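Local coordinates for tyrosine-protein phosphatase non-receptor type 18 (Homo sapiens, PDB 2OC3) that removes phosphate from phosphotyrosine in proteins, autophosphorylated tyrosine kinases among them, through the classical tyrosine phosphatase catalytic domain that this chain comprises, at residues 111-124 against 147-161. Sequence-based numbering, arbitrary orientation.
Sequences PLPHTLLDFWRLVW and RYWAQEQEPLQTGLF
Helix 116-125 runs past Tyr148 and then Thr158, their CA atoms 6.5 Å from that of Leu116 and 5.8 Å from that of Leu117 respectively, and reaches Phe161 with Trp120 and Trp124. Tyr148 CG sits between its backbone N and carbonyl carbon (chi1 55°), bringing one ring face under Phe119 CE2, 3.6 Å from Tyr148 CD1, the two ring planes inclined at 40°, an oblique pair; Trp149 covers the opposite face. Tyr148 O lies at the indole edge, near its plane, taking a weak hydrogen bond from Trp120 NE1 (3.2 Å, N-H...O 135°). Flat Phe161 offers a face to Trp120 CB (CH-pi) and its edge to Leu117 CD1 and, offset edge-to-face, to the face of Trp124. Small, beta-branched Thr158 fits the close approach, CG2 lying 3.5 Å from Leu117 N and touching Leu116 CB. Gly159 has positive phi, and a CB would clash with Leu117 CD1. The Tyr148 hydroxyl hydrogen-bonds His232 and Gln193, so an alanine here would probably leave both without that partner and open a gap beneath Phe119. In this classical tyrosine phosphatase fold, the helix packs on the Tyr148 loop, edge strand 156-158 and the start of strand 161-170, Tyr148 reaching the histidine beside Cys233, the probable nucleophile.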
loop_
_atom_site.group_PDB
_atom_site.type_symbol
_atom_site.label_atom_id
_atom_site.label_comp_id
_atom_site.label_asym_id
_atom_site.label_seq_id
_atom_site.Cartn_x
_atom_site.Cartn_y
_atom_site.Cartn_z
ATOM N N PRO A 111 -2.191 -1.044 11.140
ATOM C CA PRO A 111 -2.163 -0.331 12.409
ATOM C C PRO A 111 -2.126 -1.230 13.648
ATOM O O PRO A 111 -2.628 -2.376 13.625
ATOM C CB PRO A 111 -3.422 0.520 12.352
ATOM C CG PRO A 111 -4.282 -0.139 11.391
ATOM C CD PRO A 111 -3.393 -0.728 10.358
ATOM N N LEU A 112 -1.513 -0.690 14.707
ATOM C CA LEU A 112 -1.458 -1.328 16.015
ATOM C C LEU A 112 -2.622 -0.834 16.858
ATOM O O LEU A 112 -3.262 0.165 16.514
ATOM C CB LEU A 112 -0.139 -0.897 16.684
ATOM C CG LEU A 112 1.131 -1.360 15.979
ATOM C CD1 LEU A 112 2.309 -0.469 16.381
ATOM C CD2 LEU A 112 1.467 -2.774 16.334
ATOM N N PRO A 113 -2.883 -1.472 18.014
ATOM C CA PRO A 113 -3.989 -0.962 18.821
ATOM C C PRO A 113 -3.897 0.544 19.133
ATOM O O PRO A 113 -4.886 1.289 19.004
ATOM C CB PRO A 113 -3.922 -1.835 20.101
ATOM C CG PRO A 113 -3.281 -3.062 19.663
ATOM C CD PRO A 113 -2.255 -2.654 18.621
ATOM N N HIS A 114 -2.681 0.979 19.437
ATOM C CA HIS A 114 -2.428 2.373 19.754
ATOM C C HIS A 114 -2.116 3.270 18.556
ATOM O O HIS A 114 -1.838 4.465 18.761
ATOM C CB HIS A 114 -1.305 2.500 20.775
ATOM C CG HIS A 114 -0.074 1.746 20.418
ATOM N ND1 HIS A 114 -0.003 0.367 20.465
ATOM C CD2 HIS A 114 1.136 2.170 19.980
ATOM C CE1 HIS A 114 1.203 -0.019 20.088
ATOM N NE2 HIS A 114 1.910 1.056 19.785
ATOM N N THR A 115 -2.153 2.737 17.323
ATOM C CA THR A 115 -2.081 3.616 16.145
ATOM C C THR A 115 -3.352 3.592 15.264
ATOM O O THR A 115 -3.379 4.212 14.206
ATOM C CB THR A 115 -0.851 3.399 15.291
ATOM O OG1 THR A 115 -0.962 2.156 14.586
ATOM C CG2 THR A 115 0.433 3.442 16.126
ATOM N N LEU A 116 -4.416 2.935 15.725
ATOM C CA LEU A 116 -5.707 2.929 15.009
ATOM C C LEU A 116 -6.201 4.337 14.729
ATOM O O LEU A 116 -6.655 4.672 13.645
ATOM C CB LEU A 116 -6.780 2.184 15.801
ATOM C CG LEU A 116 -6.714 0.664 15.828
ATOM C CD1 LEU A 116 -7.915 0.137 16.642
ATOM C CD2 LEU A 116 -6.770 0.050 14.425
ATOM N N LEU A 117 -6.128 5.185 15.745
ATOM C CA LEU A 117 -6.577 6.561 15.602
ATOM C C LEU A 117 -5.725 7.265 14.528
ATOM O O LEU A 117 -6.245 8.052 13.691
ATOM C CB LEU A 117 -6.536 7.313 16.963
ATOM C CG LEU A 117 -6.796 8.811 16.906
ATOM C CD1 LEU A 117 -8.153 9.088 16.283
ATOM C CD2 LEU A 117 -6.740 9.383 18.321
ATOM N N ASP A 118 -4.407 7.031 14.551
ATOM C CA ASP A 118 -3.537 7.657 13.556
ATOM C C ASP A 118 -3.830 7.205 12.121
ATOM O O ASP A 118 -3.782 7.982 11.165
ATOM C CB ASP A 118 -2.085 7.437 13.919
ATOM C CG ASP A 118 -1.695 8.095 15.243
ATOM O OD1 ASP A 118 -2.331 9.117 15.617
ATOM O OD2 ASP A 118 -0.739 7.571 15.874
ATOM N N PHE A 119 -4.127 5.918 11.967
ATOM C CA PHE A 119 -4.548 5.386 10.684
ATOM C C PHE A 119 -5.779 6.122 10.142
ATOM O O PHE A 119 -5.810 6.535 8.991
ATOM C CB PHE A 119 -4.820 3.882 10.808
ATOM C CG PHE A 119 -5.257 3.245 9.559
ATOM C CD1 PHE A 119 -4.316 2.753 8.663
ATOM C CD2 PHE A 119 -6.597 3.059 9.289
ATOM C CE1 PHE A 119 -4.722 2.099 7.498
ATOM C CE2 PHE A 119 -7.003 2.446 8.124
ATOM C CZ PHE A 119 -6.063 1.982 7.225
ATOM N N TRP A 120 -6.777 6.328 10.999
ATOM C CA TRP A 120 -7.976 7.084 10.535
ATOM C C TRP A 120 -7.690 8.564 10.312
ATOM O O TRP A 120 -8.225 9.159 9.398
ATOM C CB TRP A 120 -9.177 6.839 11.446
ATOM C CG TRP A 120 -9.759 5.468 11.225
ATOM C CD1 TRP A 120 -9.741 4.413 12.089
ATOM C CD2 TRP A 120 -10.392 5.004 10.029
ATOM N NE1 TRP A 120 -10.316 3.322 11.493
ATOM C CE2 TRP A 120 -10.752 3.651 10.249
ATOM C CE3 TRP A 120 -10.716 5.587 8.812
ATOM C CZ2 TRP A 120 -11.407 2.880 9.269
ATOM C CZ3 TRP A 120 -11.394 4.819 7.856
ATOM C CH2 TRP A 120 -11.699 3.480 8.100
ATOM N N ARG A 121 -6.799 9.170 11.106
ATOM C CA ARG A 121 -6.379 10.546 10.800
ATOM C C ARG A 121 -5.772 10.653 9.394
ATOM O O ARG A 121 -6.020 11.610 8.638
ATOM C CB ARG A 121 -5.348 11.030 11.827
ATOM C CG ARG A 121 -5.897 11.331 13.222
ATOM C CD ARG A 121 -4.758 11.467 14.281
ATOM N NE ARG A 121 -3.948 12.628 14.015
ATOM C CZ ARG A 121 -2.638 12.761 14.269
ATOM N NH1 ARG A 121 -1.893 11.801 14.813
ATOM N NH2 ARG A 121 -2.102 13.921 13.989
ATOM N N LEU A 122 -4.962 9.649 9.041
ATOM C CA LEU A 122 -4.343 9.575 7.712
ATOM C C LEU A 122 -5.441 9.494 6.652
ATOM O O LEU A 122 -5.470 10.309 5.724
ATOM C CB LEU A 122 -3.378 8.374 7.623
ATOM C CG LEU A 122 -2.660 8.082 6.309
ATOM C CD1 LEU A 122 -1.464 7.162 6.590
ATOM C CD2 LEU A 122 -3.554 7.395 5.296
ATOM N N VAL A 123 -6.351 8.520 6.808
ATOM C CA VAL A 123 -7.395 8.317 5.813
ATOM C C VAL A 123 -8.237 9.606 5.674
ATOM O O VAL A 123 -8.550 10.052 4.567
ATOM C CB VAL A 123 -8.252 7.112 6.219
ATOM C CG1 VAL A 123 -9.535 7.057 5.377
ATOM C CG2 VAL A 123 -7.430 5.834 6.110
ATOM N N TRP A 124 -8.592 10.213 6.801
ATOM C CA TRP A 124 -9.459 11.408 6.750
ATOM C C TRP A 124 -8.727 12.618 6.152
ATOM O O TRP A 124 -9.197 13.327 5.263
ATOM C CB TRP A 124 -9.918 11.729 8.161
ATOM C CG TRP A 124 -11.066 12.713 8.190
ATOM C CD1 TRP A 124 -10.977 14.078 8.235
ATOM C CD2 TRP A 124 -12.461 12.402 8.077
ATOM N NE1 TRP A 124 -12.224 14.635 8.175
ATOM C CE2 TRP A 124 -13.157 13.637 8.122
ATOM C CE3 TRP A 124 -13.189 11.220 7.987
ATOM C CZ2 TRP A 124 -14.540 13.709 8.021
ATOM C CZ3 TRP A 124 -14.575 11.309 7.916
ATOM C CH2 TRP A 124 -15.220 12.546 7.931
ATOM N N ARG A 147 -7.805 -4.971 13.577
ATOM C CA ARG A 147 -9.040 -4.673 12.871
ATOM C C ARG A 147 -9.357 -3.200 13.103
ATOM O O ARG A 147 -9.516 -2.740 14.252
ATOM C CB ARG A 147 -10.190 -5.541 13.374
ATOM C CG ARG A 147 -11.501 -5.103 12.788
ATOM C CD ARG A 147 -12.568 -6.142 12.967
ATOM N NE ARG A 147 -12.899 -6.382 14.370
ATOM C CZ ARG A 147 -13.728 -5.628 15.092
ATOM N NH1 ARG A 147 -14.287 -4.522 14.592
ATOM N NH2 ARG A 147 -13.989 -5.957 16.365
ATOM N N TYR A 148 -9.477 -2.461 12.006
ATOM C CA TYR A 148 -9.849 -1.054 12.032
ATOM C C TYR A 148 -11.189 -0.768 11.409
ATOM O O TYR A 148 -11.622 0.391 11.385
ATOM C CB TYR A 148 -8.766 -0.248 11.354
ATOM C CG TYR A 148 -8.448 -0.700 9.935
ATOM C CD1 TYR A 148 -9.227 -0.270 8.843
ATOM C CD2 TYR A 148 -7.326 -1.494 9.666
ATOM C CE1 TYR A 148 -8.956 -0.642 7.559
ATOM C CE2 TYR A 148 -7.055 -1.905 8.337
ATOM C CZ TYR A 148 -7.856 -1.445 7.291
ATOM O OH TYR A 148 -7.567 -1.769 5.999
ATOM N N TRP A 149 -11.828 -1.798 10.872
ATOM C CA TRP A 149 -13.162 -1.727 10.258
ATOM C C TRP A 149 -14.191 -2.274 11.247
ATOM O O TRP A 149 -13.858 -3.011 12.184
ATOM C CB TRP A 149 -13.178 -2.504 8.946
ATOM C CG TRP A 149 -12.849 -3.949 9.091
ATOM C CD1 TRP A 149 -13.723 -4.954 9.297
ATOM C CD2 TRP A 149 -11.528 -4.560 9.074
ATOM N NE1 TRP A 149 -13.064 -6.146 9.430
ATOM C CE2 TRP A 149 -11.714 -5.932 9.301
ATOM C CE3 TRP A 149 -10.217 -4.083 8.897
ATOM C CZ2 TRP A 149 -10.678 -6.828 9.316
ATOM C CZ3 TRP A 149 -9.170 -4.990 8.953
ATOM C CH2 TRP A 149 -9.402 -6.343 9.188
ATOM N N ALA A 150 -15.446 -1.891 11.018
ATOM C CA ALA A 150 -16.562 -2.270 11.873
ATOM C C ALA A 150 -17.103 -3.595 11.406
ATOM O O ALA A 150 -16.865 -4.034 10.277
ATOM C CB ALA A 150 -17.646 -1.211 11.821
ATOM N N GLN A 151 -17.801 -4.254 12.326
ATOM C CA GLN A 151 -18.502 -5.490 12.008
ATOM C C GLN A 151 -20.008 -5.252 12.013
ATOM O O GLN A 151 -20.484 -4.191 12.412
ATOM C CB GLN A 151 -18.063 -6.611 12.956
ATOM C CG GLN A 151 -16.599 -6.987 12.664
ATOM C CD GLN A 151 -16.028 -8.108 13.521
ATOM O OE1 GLN A 151 -15.226 -8.911 13.034
ATOM N NE2 GLN A 151 -16.392 -8.141 14.802
ATOM N N GLU A 152 -20.743 -6.230 11.499
ATOM C CA GLU A 152 -22.192 -6.091 11.338
ATOM C C GLU A 152 -22.850 -5.752 12.663
ATOM O O GLU A 152 -22.621 -6.436 13.662
ATOM C CB GLU A 152 -22.797 -7.376 10.759
ATOM C CG GLU A 152 -24.312 -7.332 10.577
ATOM N N GLN A 153 -23.626 -4.673 12.669
ATOM C CA GLN A 153 -24.298 -4.187 13.869
ATOM C C GLN A 153 -23.348 -3.950 15.050
ATOM O O GLN A 153 -23.751 -4.046 16.212
ATOM C CB GLN A 153 -25.421 -5.156 14.269
ATOM C CG GLN A 153 -26.513 -5.297 13.215
ATOM C CD GLN A 153 -27.546 -6.345 13.584
ATOM O OE1 GLN A 153 -27.245 -7.324 14.277
ATOM N NE2 GLN A 153 -28.772 -6.152 13.114
ATOM N N GLU A 154 -22.090 -3.629 14.757
ATOM C CA GLU A 154 -21.110 -3.335 15.801
ATOM C C GLU A 154 -20.188 -2.239 15.283
ATOM O O GLU A 154 -19.081 -2.531 14.838
ATOM C CB GLU A 154 -20.289 -4.574 16.171
ATOM N N PRO A 155 -20.657 -0.983 15.328
ATOM C CA PRO A 155 -19.760 0.118 14.968
ATOM C C PRO A 155 -18.538 0.155 15.864
ATOM O O PRO A 155 -18.599 -0.246 17.039
ATOM C CB PRO A 155 -20.603 1.369 15.230
ATOM C CG PRO A 155 -22.025 0.900 15.137
ATOM C CD PRO A 155 -22.007 -0.499 15.670
ATOM N N LEU A 156 -17.450 0.663 15.321
ATOM C CA LEU A 156 -16.192 0.766 16.034
ATOM C C LEU A 156 -15.912 2.239 16.330
ATOM O O LEU A 156 -15.878 3.048 15.405
ATOM C CB LEU A 156 -15.102 0.167 15.163
ATOM C CG LEU A 156 -13.681 0.113 15.681
ATOM C CD1 LEU A 156 -13.642 -0.561 17.058
ATOM C CD2 LEU A 156 -12.846 -0.649 14.662
ATOM N N GLN A 157 -15.756 2.587 17.610
ATOM C CA GLN A 157 -15.313 3.925 18.009
ATOM C C GLN A 157 -13.803 3.875 18.242
ATOM O O GLN A 157 -13.304 3.087 19.051
ATOM C CB GLN A 157 -16.057 4.412 19.267
ATOM C CG GLN A 157 -15.869 5.906 19.591
ATOM C CD GLN A 157 -16.748 6.840 18.738
ATOM O OE1 GLN A 157 -17.900 6.525 18.437
ATOM N NE2 GLN A 157 -16.199 7.982 18.349
ATOM N N THR A 158 -13.074 4.674 17.489
ATOM C CA THR A 158 -11.662 4.854 17.674
ATOM C C THR A 158 -11.410 6.329 17.860
ATOM O O THR A 158 -11.478 7.116 16.913
ATOM C CB THR A 158 -10.884 4.378 16.456
ATOM O OG1 THR A 158 -11.333 3.057 16.092
ATOM C CG2 THR A 158 -9.383 4.403 16.781
ATOM N N GLY A 159 -11.146 6.745 19.090
ATOM C CA GLY A 159 -11.047 8.150 19.370
ATOM C C GLY A 159 -12.310 8.842 18.888
ATOM O O GLY A 159 -13.432 8.377 19.133
ATOM N N LEU A 160 -12.097 9.918 18.148
ATOM C CA LEU A 160 -13.165 10.727 17.617
ATOM C C LEU A 160 -13.809 10.186 16.305
ATOM O O LEU A 160 -14.695 10.842 15.766
ATOM C CB LEU A 160 -12.629 12.139 17.371
ATOM C CG LEU A 160 -12.180 12.953 18.593
ATOM C CD1 LEU A 160 -11.598 14.285 18.109
ATOM C CD2 LEU A 160 -13.349 13.180 19.552
ATOM N N PHE A 161 -13.386 9.013 15.839
ATOM C CA PHE A 161 -13.932 8.366 14.629
ATOM C C PHE A 161 -14.911 7.263 14.982
ATOM O O PHE A 161 -14.619 6.450 15.833
ATOM C CB PHE A 161 -12.806 7.777 13.781
ATOM C CG PHE A 161 -11.903 8.788 13.199
ATOM C CD1 PHE A 161 -12.162 9.357 11.972
ATOM C CD2 PHE A 161 -10.790 9.209 13.894
ATOM C CE1 PHE A 161 -11.311 10.341 11.467
ATOM C CE2 PHE A 161 -9.918 10.163 13.351
ATOM C CZ PHE A 161 -10.204 10.728 12.156
#